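Local coordinates for serine-rich Repeat Adhesion Glycoprotein (Srr1) (Streptococcus agalactiae, PDB 4MBO) that binds fibrinogen as a serine-rich repeat surface glycoprotein of the bacterium, probably helping it adhere to its host, at residues 172-177 / 190-195; 87-92 / 105-110; 43-48 / 120-125. All coordinates share one frame; numbering follows the deposited sequence.

Interaction 1: 172-177 / 190-195; sequences NVRSRI and ITQINP
The guanidinium of Arg-174 meets the side-chain amide of Gln-192 at its edge: OE1 lies in the guanidinium plane, between NE and NH2, while the two flat groups are turned 44° apart. NH2 of Arg-174 comes in on a lone pair of Gln-192 OE1 at 2.9 Å. The second bond, from Arg-174 NE to the same OE1 at 3.1 Å, is tilted from the carbonyl plane. It is the bend at chi3 (55°), after an otherwise extended chain, that brings NE round to the oxygen. The buried guanidinium has further partners: NH1 bonds Asn-159 O and NH2 forms a salt bridge with Asp-242, which probably offsets its charge; Gln-192 NE2 bonds Thr-241 O. A bound calcium ion lies about 6 Å from the Arg-174 side chain.

Farther along, the amides of Asn-172 and Asn-194 meet with planes 69° apart. ND2 of Asn-172 donates to OD1 of Asn-194 at 2.9 Å, and this oxygen lies in the Asn-172 amide plane. The other arm, Asn-172 OD1, stands only 3.0 Å from CD of Pro-195, tip to tip, and also accepts from the backbone of Glu-196.

The backbones carrying these side chains form a regular antiparallel hairpin of strands 169-181 and 186-202, in the C-terminal fibrinogen-binding adhesin region. Arg-174 with Gln-192 and Arg-176 with Ile-190 are hydrogen-bonded pairs; Val-173 with Ile-193 and Ser-175 with Thr-191 are not. On the face of the latter, Val-173 CG2 touches Thr-191 CG2 at 3.9 Å.

Backbone bonds extend the sheet past both strands, from Val-173 to Ser-162 and from Thr-191 and Ile-193 to strand 283-290. Val-173 and Ser-175 pack on strand 309-316, and Thr-191 OG1 bonds Ser-299 of strand 295-302, joining this hairpin to the five-stranded sheet.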
ATOM      1  N   ASN A 172      21.066  -8.930  -3.261  1.00 15.32           N
ATOM      2  CA  ASN A 172      20.105  -8.237  -2.406  1.00 16.14           C
ATOM      3  C   ASN A 172      18.754  -8.163  -3.109  1.00 15.59           C
ATOM      4  O   ASN A 172      18.695  -8.024  -4.306  1.00 15.28           O
ATOM      5  CB  ASN A 172      20.573  -6.863  -1.902  1.00 15.97           C
ATOM      6  CG  ASN A 172      20.676  -5.806  -2.987  1.00 17.13           C
ATOM      7  OD1 ASN A 172      19.770  -4.995  -3.125  1.00 16.93           O
ATOM      8  ND2 ASN A 172      21.782  -5.802  -3.734  1.00 17.58           N
ATOM      9  N   VAL A 173      17.670  -8.267  -2.334  1.00 14.54           N
ATOM     10  CA  VAL A 173      16.320  -8.358  -2.878  1.00 14.34           C
ATOM     11  C   VAL A 173      15.288  -7.932  -1.843  1.00 14.54           C
ATOM     12  O   VAL A 173      15.526  -8.012  -0.614  1.00 15.39           O
ATOM     13  CB  VAL A 173      16.051  -9.837  -3.340  1.00 14.19           C
ATOM     14  CG1 VAL A 173      15.901 -10.755  -2.116  1.00 14.50           C
ATOM     15  CG2 VAL A 173      14.838  -9.968  -4.258  1.00 14.33           C
ATOM     16  N   ARG A 174      14.133  -7.506  -2.329  1.00 13.56           N
ATOM     17  CA  ARG A 174      12.990  -7.167  -1.462  1.00 14.47           C
ATOM     18  C   ARG A 174      11.707  -7.348  -2.240  1.00 14.81           C
ATOM     19  O   ARG A 174      11.703  -7.175  -3.450  1.00 16.66           O
ATOM     20  CB  ARG A 174      13.114  -5.742  -0.904  1.00 14.55           C
ATOM     21  CG  ARG A 174      12.007  -5.360   0.053  1.00 15.97           C
ATOM     22  CD  ARG A 174      12.277  -4.027   0.746  1.00 16.68           C
ATOM     23  NE  ARG A 174      12.515  -2.961  -0.230  1.00 19.18           N
ATOM     24  CZ  ARG A 174      12.817  -1.703   0.094  1.00 20.60           C
ATOM     25  NH1 ARG A 174      12.877  -1.340   1.372  1.00 21.68           N
ATOM     26  NH2 ARG A 174      13.062  -0.809  -0.863  1.00 20.52           N
ATOM     27  N   SER A 175      10.615  -7.727  -1.584  1.00 14.46           N
ATOM     28  CA  SER A 175       9.342  -7.845  -2.265  1.00 13.99           C
ATOM     29  C   SER A 175       8.227  -7.352  -1.379  1.00 14.66           C
ATOM     30  O   SER A 175       8.439  -7.197  -0.203  1.00 14.96           O
ATOM     31  CB  SER A 175       9.097  -9.268  -2.696  1.00 14.63           C
ATOM     32  OG  SER A 175       8.971 -10.105  -1.540  1.00 15.37           O
ATOM     33  N   ARG A 176       7.072  -7.087  -1.964  1.00 14.16           N
ATOM     34  CA  ARG A 176       5.928  -6.556  -1.216  1.00 14.25           C
ATOM     35  C   ARG A 176       4.624  -6.753  -1.959  1.00 15.28           C
ATOM     36  O   ARG A 176       4.556  -6.576  -3.159  1.00 14.48           O
ATOM     37  CB  ARG A 176       6.185  -5.053  -1.004  1.00 14.95           C
ATOM     38  CG  ARG A 176       5.270  -4.356  -0.038  1.00 15.54           C
ATOM     39  CD  ARG A 176       5.750  -2.918   0.199  1.00 15.10           C
ATOM     40  NE  ARG A 176       5.021  -2.421   1.341  1.00 15.65           N
ATOM     41  CZ  ARG A 176       3.967  -1.635   1.295  1.00 16.13           C
ATOM     42  NH1 ARG A 176       3.348  -1.366   2.427  1.00 17.33           N
ATOM     43  NH2 ARG A 176       3.501  -1.142   0.152  1.00 15.64           N
ATOM     44  N   ILE A 177       3.552  -7.118  -1.237  1.00 15.72           N
ATOM     45  CA  ILE A 177       2.244  -7.097  -1.790  1.00 16.94           C
ATOM     46  C   ILE A 177       1.833  -5.652  -1.555  1.00 18.88           C
ATOM     47  O   ILE A 177       1.683  -5.201  -0.397  1.00 19.69           O
ATOM     48  CB  ILE A 177       1.295  -8.064  -1.068  1.00 19.96           C
ATOM     49  CG1 ILE A 177       1.777  -9.490  -1.310  1.00 20.95           C
ATOM     50  CG2 ILE A 177      -0.108  -7.824  -1.544  1.00 20.63           C
ATOM     51  CD1 ILE A 177       1.002 -10.577  -0.602  1.00 25.09           C
ATOM     52  N   ILE A 190       5.174  -7.133  -5.947  1.00 13.52           N
ATOM     53  CA  ILE A 190       6.313  -6.532  -6.617  1.00 13.27           C
ATOM     54  C   ILE A 190       7.627  -6.928  -5.968  1.00 13.29           C
ATOM     55  O   ILE A 190       7.750  -6.963  -4.734  1.00 13.90           O
ATOM     56  CB  ILE A 190       6.178  -5.006  -6.660  1.00 14.59           C
ATOM     57  CG1 ILE A 190       4.913  -4.638  -7.414  1.00 15.53           C
ATOM     58  CG2 ILE A 190       7.402  -4.392  -7.352  1.00 14.82           C
ATOM     59  CD1 ILE A 190       4.741  -3.159  -7.675  1.00 17.19           C
ATOM     60  N   THR A 191       8.605  -7.259  -6.820  1.00 12.74           N
ATOM     61  CA  THR A 191       9.914  -7.642  -6.408  1.00 13.11           C
ATOM     62  C   THR A 191      10.947  -6.652  -6.910  1.00 13.23           C
ATOM     63  O   THR A 191      10.962  -6.327  -8.116  1.00 14.17           O
ATOM     64  CB  THR A 191      10.273  -9.047  -6.959  1.00 13.37           C
ATOM     65  OG1 THR A 191       9.330 -10.013  -6.440  1.00 14.47           O
ATOM     66  CG2 THR A 191      11.642  -9.463  -6.486  1.00 14.80           C
ATOM     67  N   GLN A 192      11.788  -6.164  -5.999  1.00 13.26           N
ATOM     68  CA  GLN A 192      12.915  -5.308  -6.373  1.00 13.73           C
ATOM     69  C   GLN A 192      14.181  -6.154  -6.348  1.00 13.34           C
ATOM     70  O   GLN A 192      14.501  -6.791  -5.341  1.00 13.84           O
ATOM     71  CB  GLN A 192      13.088  -4.144  -5.440  1.00 14.66           C
ATOM     72  CG  GLN A 192      11.914  -3.187  -5.452  1.00 15.17           C
ATOM     73  CD  GLN A 192      12.034  -2.139  -4.361  1.00 15.95           C
ATOM     74  OE1 GLN A 192      12.642  -2.389  -3.297  1.00 17.38           O
ATOM     75  NE2 GLN A 192      11.426  -0.979  -4.588  1.00 16.96           N
ATOM     76  N   ILE A 193      14.880  -6.172  -7.479  1.00 13.85           N
ATOM     77  CA  ILE A 193      16.140  -6.882  -7.625  1.00 14.11           C
ATOM     78  C   ILE A 193      17.231  -5.806  -7.566  1.00 14.44           C
ATOM     79  O   ILE A 193      17.235  -4.860  -8.338  1.00 14.36           O
ATOM     80  CB  ILE A 193      16.183  -7.666  -8.949  1.00 16.25           C
ATOM     81  CG1 ILE A 193      15.181  -8.836  -8.903  1.00 17.90           C
ATOM     82  CG2 ILE A 193      17.573  -8.169  -9.290  1.00 16.64           C
ATOM     83  CD1 ILE A 193      13.849  -8.497  -9.464  1.00 19.75           C
ATOM     84  N   ASN A 194      18.151  -5.941  -6.613  1.00 15.11           N
ATOM     85  CA  ASN A 194      19.170  -4.936  -6.347  1.00 15.87           C
ATOM     86  C   ASN A 194      18.588  -3.597  -5.878  1.00 16.32           C
ATOM     87  O   ASN A 194      18.991  -2.536  -6.357  1.00 17.33           O
ATOM     88  CB  ASN A 194      20.118  -4.717  -7.538  1.00 16.42           C
ATOM     89  CG  ASN A 194      21.415  -3.986  -7.135  1.00 17.84           C
ATOM     90  OD1 ASN A 194      21.776  -3.902  -5.953  1.00 17.43           O
ATOM     91  ND2 ASN A 194      22.104  -3.439  -8.125  1.00 19.13           N
ATOM     92  N   PRO A 195      17.678  -3.626  -4.900  1.00 15.75           N
ATOM     93  CA  PRO A 195      17.175  -2.349  -4.393  1.00 16.76           C
ATOM     94  C   PRO A 195      18.249  -1.471  -3.711  1.00 18.45           C
ATOM     95  O   PRO A 195      18.082  -0.241  -3.591  1.00 20.03           O
ATOM     96  CB  PRO A 195      16.119  -2.775  -3.357  1.00 16.53           C
ATOM     97  CG  PRO A 195      16.493  -4.133  -2.953  1.00 17.25           C
ATOM     98  CD  PRO A 195      17.035  -4.770  -4.225  1.00 16.25           C
TER

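Interaction 2: 87-92 / 105-110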
ATOM      1  N   GLY A  87     -30.491   1.138  13.001  1.00 36.93           N
ATOM      2  CA  GLY A  87     -29.802   0.368  11.977  1.00 36.43           C
ATOM      3  C   GLY A  87     -30.057   0.908  10.566  1.00 37.52           C
ATOM      4  O   GLY A  87     -29.609   0.309   9.593  1.00 42.02           O
ATOM      5  N   GLN A  88     -30.748   2.042  10.451  1.00 34.99           N
ATOM      6  CA  GLN A  88     -31.036   2.627   9.126  1.00 34.05           C
ATOM      7  C   GLN A  88     -29.923   3.577   8.653  1.00 33.49           C
ATOM      8  O   GLN A  88     -29.201   4.147   9.450  1.00 28.82           O
ATOM      9  CB  GLN A  88     -32.390   3.298   9.140  1.00 34.60           C
ATOM     10  CG  GLN A  88     -33.539   2.283   9.121  1.00 37.75           C
ATOM     11  CD  GLN A  88     -34.868   2.927   9.414  1.00 39.89           C
ATOM     12  OE1 GLN A  88     -35.250   3.088  10.573  1.00 40.63           O
ATOM     13  NE2 GLN A  88     -35.603   3.262   8.364  1.00 41.17           N
ATOM     14  N   LEU A  89     -29.800   3.740   7.336  1.00 32.20           N
ATOM     15  CA  LEU A  89     -28.668   4.478   6.766  1.00 31.57           C
ATOM     16  C   LEU A  89     -28.884   6.001   6.743  1.00 27.78           C
ATOM     17  O   LEU A  89     -29.850   6.486   6.156  1.00 27.72           O
ATOM     18  CB  LEU A  89     -28.364   3.924   5.356  1.00 36.07           C
ATOM     19  CG  LEU A  89     -26.896   3.868   4.953  1.00 36.00           C
ATOM     20  CD1 LEU A  89     -26.690   3.014   3.699  1.00 39.92           C
ATOM     21  CD2 LEU A  89     -26.345   5.251   4.762  1.00 38.63           C
ATOM     22  N   LEU A  90     -27.995   6.730   7.433  1.00 23.48           N
ATOM     23  CA  LEU A  90     -28.039   8.202   7.475  1.00 21.78           C
ATOM     24  C   LEU A  90     -27.245   8.832   6.328  1.00 20.11           C
ATOM     25  O   LEU A  90     -27.651   9.830   5.765  1.00 20.76           O
ATOM     26  CB  LEU A  90     -27.465   8.732   8.793  1.00 21.46           C
ATOM     27  CG  LEU A  90     -28.272   8.447  10.055  1.00 22.93           C
ATOM     28  CD1 LEU A  90     -27.433   8.895  11.246  1.00 23.69           C
ATOM     29  CD2 LEU A  90     -29.629   9.115  10.036  1.00 25.12           C
ATOM     30  N   ALA A  91     -26.106   8.254   6.012  1.00 19.72           N
ATOM     31  CA  ALA A  91     -25.254   8.831   4.967  1.00 19.75           C
ATOM     32  C   ALA A  91     -24.296   7.831   4.408  1.00 21.62           C
ATOM     33  O   ALA A  91     -23.867   6.906   5.111  1.00 22.11           O
ATOM     34  CB  ALA A  91     -24.463   9.998   5.554  1.00 19.56           C
ATOM     35  N   THR A  92     -23.938   8.005   3.135  1.00 20.15           N
ATOM     36  CA  THR A  92     -22.945   7.173   2.519  1.00 20.75           C
ATOM     37  C   THR A  92     -21.734   8.062   2.250  1.00 19.54           C
ATOM     38  O   THR A  92     -21.876   9.273   2.118  1.00 20.48           O
ATOM     39  CB  THR A  92     -23.468   6.591   1.206  1.00 23.28           C
ATOM     40  OG1 THR A  92     -23.912   7.657   0.370  1.00 24.85           O
ATOM     41  CG2 THR A  92     -24.640   5.683   1.491  1.00 23.23           C
ATOM     42  N   THR A 105     -22.756  11.968   2.014  1.00 16.20           N
ATOM     43  CA  THR A 105     -23.997  12.485   1.459  1.00 18.59           C
ATOM     44  C   THR A 105     -25.195  11.946   2.235  1.00 19.34           C
ATOM     45  O   THR A 105     -25.355  10.721   2.365  1.00 19.81           O
ATOM     46  CB  THR A 105     -24.120  12.094  -0.014  1.00 19.09           C
ATOM     47  OG1 THR A 105     -22.951  12.541  -0.730  1.00 19.33           O
ATOM     48  CG2 THR A 105     -25.388  12.720  -0.646  1.00 20.08           C
ATOM     49  N   TRP A 106     -26.015  12.852   2.765  1.00 19.35           N
ATOM     50  CA  TRP A 106     -27.176  12.472   3.549  1.00 20.39           C
ATOM     51  C   TRP A 106     -28.250  11.778   2.697  1.00 21.52           C
ATOM     52  O   TRP A 106     -28.540  12.189   1.568  1.00 21.29           O
ATOM     53  CB  TRP A 106     -27.798  13.687   4.223  1.00 20.36           C
ATOM     54  CG  TRP A 106     -26.881  14.370   5.182  1.00 20.55           C
ATOM     55  CD1 TRP A 106     -26.238  15.542   4.992  1.00 21.86           C
ATOM     56  CD2 TRP A 106     -26.480  13.891   6.481  1.00 19.98           C
ATOM     57  NE1 TRP A 106     -25.446  15.824   6.075  1.00 24.86           N
ATOM     58  CE2 TRP A 106     -25.645  14.856   7.034  1.00 23.49           C
ATOM     59  CE3 TRP A 106     -26.800  12.752   7.241  1.00 20.18           C
ATOM     60  CZ2 TRP A 106     -25.078  14.715   8.327  1.00 19.24           C
ATOM     61  CZ3 TRP A 106     -26.248  12.601   8.518  1.00 20.63           C
ATOM     62  CH2 TRP A 106     -25.378  13.572   9.036  1.00 20.43           C
ATOM     63  N   THR A 107     -28.882  10.782   3.279  1.00 21.95           N
ATOM     64  CA  THR A 107     -29.928  10.035   2.586  1.00 23.03           C
ATOM     65  C   THR A 107     -31.328  10.638   2.718  1.00 23.56           C
ATOM     66  O   THR A 107     -31.582  11.563   3.489  1.00 23.34           O
ATOM     67  CB  THR A 107     -29.999   8.614   3.150  1.00 24.80           C
ATOM     68  OG1 THR A 107     -30.376   8.698   4.537  1.00 24.25           O
ATOM     69  CG2 THR A 107     -28.698   7.863   2.976  1.00 25.19           C
ATOM     70  N   ARG A 108     -32.270  10.093   1.943  1.00 26.12           N
ATOM     71  CA  ARG A 108     -33.664  10.488   2.048  1.00 26.90           C
ATOM     72  C   ARG A 108     -34.134  10.175   3.474  1.00 27.13           C
ATOM     73  O   ARG A 108     -34.778  10.993   4.122  1.00 25.60           O
ATOM     74  CB  ARG A 108     -34.516   9.721   1.003  1.00 30.33           C
ATOM     75  CG  ARG A 108     -35.976  10.119   0.945  1.00 33.77           C
ATOM     76  CD  ARG A 108     -36.694   9.634  -0.336  1.00 38.26           C
ATOM     77  NE  ARG A 108     -35.937   9.982  -1.555  1.00 39.31           N
ATOM     78  CZ  ARG A 108     -35.564   9.139  -2.519  1.00 39.83           C
ATOM     79  NH1 ARG A 108     -35.979   7.871  -2.558  1.00 43.65           N
ATOM     80  NH2 ARG A 108     -34.859   9.605  -3.532  1.00 39.37           N
ATOM     81  N   TYR A 109     -33.751   9.006   3.970  1.00 27.66           N
ATOM     82  CA  TYR A 109     -34.138   8.619   5.341  1.00 29.92           C
ATOM     83  C   TYR A 109     -33.656   9.671   6.348  1.00 28.68           C
ATOM     84  O   TYR A 109     -34.413  10.132   7.203  1.00 28.03           O
ATOM     85  CB  TYR A 109     -33.605   7.243   5.700  1.00 30.43           C
ATOM     86  CG  TYR A 109     -33.759   6.946   7.197  1.00 31.51           C
ATOM     87  CD1 TYR A 109     -35.008   6.687   7.747  1.00 33.34           C
ATOM     88  CD2 TYR A 109     -32.661   6.959   8.046  1.00 30.65           C
ATOM     89  CE1 TYR A 109     -35.161   6.427   9.093  1.00 32.78           C
ATOM     90  CE2 TYR A 109     -32.803   6.692   9.397  1.00 31.33           C
ATOM     91  CZ  TYR A 109     -34.064   6.426   9.920  1.00 34.24           C
ATOM     92  OH  TYR A 109     -34.261   6.169  11.277  1.00 31.16           O
ATOM     93  N   ALA A 110     -32.395  10.087   6.220  1.00 26.47           N
ATOM     94  CA  ALA A 110     -31.884  11.103   7.124  1.00 25.27           C
ATOM     95  C   ALA A 110     -32.682  12.397   7.086  1.00 25.94           C
ATOM     96  O   ALA A 110     -32.842  13.035   8.100  1.00 25.16           O
ATOM     97  CB  ALA A 110     -30.408  11.392   6.827  1.00 24.26           C
TER
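Gln-88 lies across Tyr-109 where the beta hairpin of strands 89-95 and 101-106, in the Ig-like domain, passes into the short, weakly bonded helix 108-111. Its side chain can be followed atom by atom. CB sits over one face of the Tyr-109 ring, a CH-pi contact 3.8 Å from the centroid and displaced toward the rim. CD lies over the same face, nearest Tyr-109 CE1 and CZ, the amide inclined by 34° to the ring. At the tip the branches part: NE2, likewise on that face, comes to 3.3 Å from Tyr-109 CE1, while OE1 turns to its hydrogen-bond partner Thr-86 OG1. The phenol hydroxyl is itself bonded to Asp-84, so both ends of this pair are tied to the turn before Gln-88.

Beyond it the strand bulges. Leu-90 and Ala-91 both face Ile-82 of strand 82-83 in a classic beta bulge; toward strand 101-106, Ala-91 pairs with Trp-106 (non-hydrogen-bonded) and Thr-92 with Thr-105 (hydrogen-bonded). The carbonyl oxygen of Leu-90 is closely surrounded: Thr-107 N bonds it at 2.9 Å from above the carbonyl plane, and CE3 of Trp-106 brings the indole edge to 3.4 Å from the same Leu-90 O. Leu-90 CD2 bridges Tyr-109 CE2 and Ala-110 CB, and the indole continues inward to Phe-60 and to Phe-49 of the other sheet.

The start of strand 89-95 and the start of the helix are coupled through one hydroxyl. Thr-107 has OG1 between its backbone N and carbonyl carbon (chi1 63°), and from there OG1 donates to Leu-89 O at 2.8 Å. As the N-cap, the same Thr-107 OG1 accepts from Ala-110 N at 3.0 Å.

Interaction 3: 43-48 / 120-125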
ATOM      1  N   LEU A  43      -3.274   4.020  11.493  1.00 17.15           N
ATOM      2  CA  LEU A  43      -3.794   4.954  12.494  1.00 16.56           C
ATOM      3  C   LEU A  43      -5.297   4.810  12.525  1.00 15.80           C
ATOM      4  O   LEU A  43      -5.884   4.092  11.711  1.00 16.57           O
ATOM      5  CB  LEU A  43      -3.414   6.379  12.135  1.00 16.92           C
ATOM      6  CG  LEU A  43      -1.903   6.642  12.094  1.00 18.41           C
ATOM      7  CD1 LEU A  43      -1.605   8.026  11.523  1.00 19.30           C
ATOM      8  CD2 LEU A  43      -1.259   6.445  13.461  1.00 20.32           C
ATOM      9  N   VAL A  44      -5.940   5.469  13.491  1.00 16.70           N
ATOM     10  CA  VAL A  44      -7.381   5.414  13.596  1.00 17.18           C
ATOM     11  C   VAL A  44      -7.939   6.844  13.653  1.00 16.16           C
ATOM     12  O   VAL A  44      -7.459   7.690  14.416  1.00 17.67           O
ATOM     13  CB  VAL A  44      -7.832   4.617  14.853  1.00 19.33           C
ATOM     14  CG1 VAL A  44      -9.351   4.662  14.951  1.00 20.55           C
ATOM     15  CG2 VAL A  44      -7.383   3.147  14.732  1.00 21.72           C
ATOM     16  N   LEU A  45      -8.919   7.096  12.816  1.00 15.04           N
ATOM     17  CA  LEU A  45      -9.642   8.359  12.788  1.00 14.93           C
ATOM     18  C   LEU A  45     -11.016   8.191  13.410  1.00 16.10           C
ATOM     19  O   LEU A  45     -11.752   7.255  13.081  1.00 16.90           O
ATOM     20  CB  LEU A  45      -9.832   8.795  11.339  1.00 16.19           C
ATOM     21  CG  LEU A  45     -10.754  10.004  11.086  1.00 16.42           C
ATOM     22  CD1 LEU A  45     -10.178  11.256  11.735  1.00 17.10           C
ATOM     23  CD2 LEU A  45     -10.952  10.211   9.593  1.00 18.90           C
ATOM     24  N   ASN A  46     -11.376   9.116  14.291  1.00 16.16           N
ATOM     25  CA  ASN A  46     -12.742   9.114  14.748  1.00 17.67           C
ATOM     26  C   ASN A  46     -13.299  10.529  14.782  1.00 16.27           C
ATOM     27  O   ASN A  46     -12.561  11.509  14.976  1.00 16.54           O
ATOM     28  CB  ASN A  46     -12.909   8.451  16.089  1.00 22.68           C
ATOM     29  CG  ASN A  46     -12.420   9.287  17.210  1.00 25.32           C
ATOM     30  OD1 ASN A  46     -11.241   9.317  17.492  1.00 31.23           O
ATOM     31  ND2 ASN A  46     -13.353   9.950  17.912  1.00 31.26           N
ATOM     32  N   PHE A  47     -14.598  10.639  14.542  1.00 15.76           N
ATOM     33  CA  PHE A  47     -15.272  11.925  14.606  1.00 15.37           C
ATOM     34  C   PHE A  47     -16.719  11.718  14.990  1.00 16.75           C
ATOM     35  O   PHE A  47     -17.266  10.621  14.860  1.00 16.59           O
ATOM     36  CB  PHE A  47     -15.132  12.716  13.282  1.00 15.89           C
ATOM     37  CG  PHE A  47     -15.676  12.029  12.071  1.00 15.97           C
ATOM     38  CD1 PHE A  47     -17.006  12.185  11.709  1.00 18.10           C
ATOM     39  CD2 PHE A  47     -14.840  11.258  11.275  1.00 18.96           C
ATOM     40  CE1 PHE A  47     -17.504  11.545  10.576  1.00 20.19           C
ATOM     41  CE2 PHE A  47     -15.336  10.631  10.146  1.00 19.24           C
ATOM     42  CZ  PHE A  47     -16.656  10.771   9.813  1.00 19.35           C
ATOM     43  N   ALA A  48     -17.348  12.794  15.461  1.00 15.66           N
ATOM     44  CA  ALA A  48     -18.737  12.735  15.849  1.00 15.91           C
ATOM     45  C   ALA A  48     -19.290  14.148  15.850  1.00 15.41           C
ATOM     46  O   ALA A  48     -18.536  15.127  15.978  1.00 15.47           O
ATOM     47  CB  ALA A  48     -18.866  12.127  17.235  1.00 17.23           C
ATOM     48  N   VAL A 120     -18.321   8.096  13.915  1.00 19.56           N
ATOM     49  CA  VAL A 120     -17.569   7.225  13.039  1.00 19.40           C
ATOM     50  C   VAL A 120     -16.154   6.963  13.547  1.00 18.58           C
ATOM     51  O   VAL A 120     -15.500   7.872  14.116  1.00 17.98           O
ATOM     52  CB  VAL A 120     -17.428   7.902  11.643  1.00 18.95           C
ATOM     53  CG1 VAL A 120     -16.518   7.097  10.703  1.00 20.80           C
ATOM     54  CG2 VAL A 120     -18.791   8.109  11.008  1.00 20.34           C
ATOM     55  N   ASN A 121     -15.736   5.702  13.378  0.50 19.81           N
ATOM     56  CA  ASN A 121     -14.376   5.246  13.612  0.50 21.10           C
ATOM     57  C   ASN A 121     -13.943   4.567  12.320  0.50 19.39           C
ATOM     58  O   ASN A 121     -14.737   3.851  11.691  0.50 18.41           O
ATOM     59  CB  ASN A 121     -14.301   4.206  14.721  0.50 24.70           C
ATOM     60  CG  ASN A 121     -14.592   4.773  16.082  0.50 27.14           C
ATOM     61  OD1 ASN A 121     -13.865   5.631  16.589  0.50 31.43           O
ATOM     62  ND2 ASN A 121     -15.611   4.248  16.714  0.50 29.97           N
ATOM     63  N   MET A 122     -12.723   4.828  11.868  1.00 18.48           N
ATOM     64  CA  MET A 122     -12.220   4.098  10.705  1.00 19.05           C
ATOM     65  C   MET A 122     -10.693   4.117  10.676  1.00 18.40           C
ATOM     66  O   MET A 122     -10.054   5.042  11.222  1.00 17.98           O
ATOM     67  CB  MET A 122     -12.733   4.719   9.413  1.00 21.29           C
ATOM     68  CG  MET A 122     -12.012   5.979   9.073  1.00 21.54           C
ATOM     69  SD  MET A 122     -12.538   6.693   7.490  1.00 26.80           S
ATOM     70  CE  MET A 122     -14.075   7.301   8.042  1.00 22.08           C
ATOM     71  N   PRO A 123     -10.096   3.087  10.061  1.00 17.45           N
ATOM     72  CA  PRO A 123      -8.653   3.137   9.895  1.00 16.82           C
ATOM     73  C   PRO A 123      -8.242   4.123   8.800  1.00 15.19           C
ATOM     74  O   PRO A 123      -8.944   4.321   7.802  1.00 15.37           O
ATOM     75  CB  PRO A 123      -8.282   1.699   9.481  1.00 19.20           C
ATOM     76  CG  PRO A 123      -9.500   1.192   8.840  1.00 20.07           C
ATOM     77  CD  PRO A 123     -10.656   1.815   9.599  1.00 19.17           C
ATOM     78  N   VAL A 124      -7.120   4.765   9.035  1.00 14.53           N
ATOM     79  CA  VAL A 124      -6.486   5.633   8.033  1.00 14.30           C
ATOM     80  C   VAL A 124      -4.999   5.288   8.023  1.00 15.25           C
ATOM     81  O   VAL A 124      -4.446   4.886   9.034  1.00 14.85           O
ATOM     82  CB  VAL A 124      -6.691   7.132   8.261  1.00 14.22           C
ATOM     83  CG1 VAL A 124      -8.149   7.521   8.077  1.00 15.03           C
ATOM     84  CG2 VAL A 124      -6.181   7.598   9.595  1.00 15.53           C
ATOM     85  N   TRP A 125      -4.369   5.462   6.859  1.00 14.44           N
ATOM     86  CA  TRP A 125      -2.990   5.107   6.668  1.00 14.03           C
ATOM     87  C   TRP A 125      -2.158   6.269   6.143  1.00 13.86           C
ATOM     88  O   TRP A 125      -2.648   7.056   5.315  1.00 14.25           O
ATOM     89  CB  TRP A 125      -2.889   4.026   5.577  1.00 14.91           C
ATOM     90  CG  TRP A 125      -3.306   2.659   5.944  1.00 15.43           C
ATOM     91  CD1 TRP A 125      -2.477   1.622   6.254  1.00 15.39           C
ATOM     92  CD2 TRP A 125      -4.631   2.145   5.984  1.00 15.60           C
ATOM     93  NE1 TRP A 125      -3.204   0.500   6.501  1.00 16.92           N
ATOM     94  CE2 TRP A 125      -4.532   0.785   6.328  1.00 16.10           C
ATOM     95  CE3 TRP A 125      -5.901   2.697   5.721  1.00 15.75           C
ATOM     96  CZ2 TRP A 125      -5.648  -0.037   6.480  1.00 16.63           C
ATOM     97  CZ3 TRP A 125      -7.015   1.867   5.851  1.00 15.99           C
ATOM     98  CH2 TRP A 125      -6.875   0.520   6.220  1.00 17.44           C
TER
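Phe-47 holds CG in the crowded position between its backbone N and carbonyl carbon (chi1 59°), and its ring lies alongside Val-120 rather than pointing away from it. Val-120 CB sits over one ring face, a CH-pi contact 3.8 Å from the Phe-47 centroid, with both methyls near the CZ end. Met-122 is bent at chi3 (74°), which carries CE to the ring edge, 4.1 Å from Phe-47 CE2. One aromatic ring thus takes a neighbour on a face and another at its rim.

The same inward face continues with Val-124, whose branches divide their work: CG1 touches Leu-45 CB at 3.9 Å, and CG2 lies equally far, 3.9 Å, from Leu-43 CB. Three hydrogen-bonded pairs join these antiparallel strands: Leu-43 with Val-124, Leu-45 with Met-122 and Phe-47 with Val-120. The bond from Leu-45 N to Met-122 O runs at 2.8 Å, whereas Val-124 N reaches Leu-43 O at 3.0 Å from above the carbonyl plane. Pro-123 faces Val-44 in a non-hydrogen-bonded pair, a place where its lack of an N-H costs no bond between these two strands. The N-to-C directions of the two segments make 139°, well short of exactly antiparallel.

The pair forms the middle of a four-stranded sheet, with strand 20-25 beyond residues 43-48 and strand 68-69 beyond 120-125. Across the sandwich of this Ig-like domain, Phe-47 packs on Phe-60 and Val-62 of strand 59-64, and Val-120 and Met-122 on Tyr-104 of strand 101-106.

Chain order shows how contacts of different span build a two-domain adhesin. Residues 43-48 come first and pair with 120-125, so interaction 3 closes a long loop of 71 intervening residues. Within that loop falls interaction 2, a local hairpin joining 87-92 to 105-110, after which helix 108-111 leads into strand 116-126. The two belong to opposing sheets of the Ig-like domain, their nearest atoms about 8 Å apart. Interaction 1 opens only after both have closed, and joins strands 169-181 and 186-202 in the fibrinogen-binding adhesin region. It crosses neither. Its centre is 31 Å from that of interaction 3 and 45 Å from that of interaction 2.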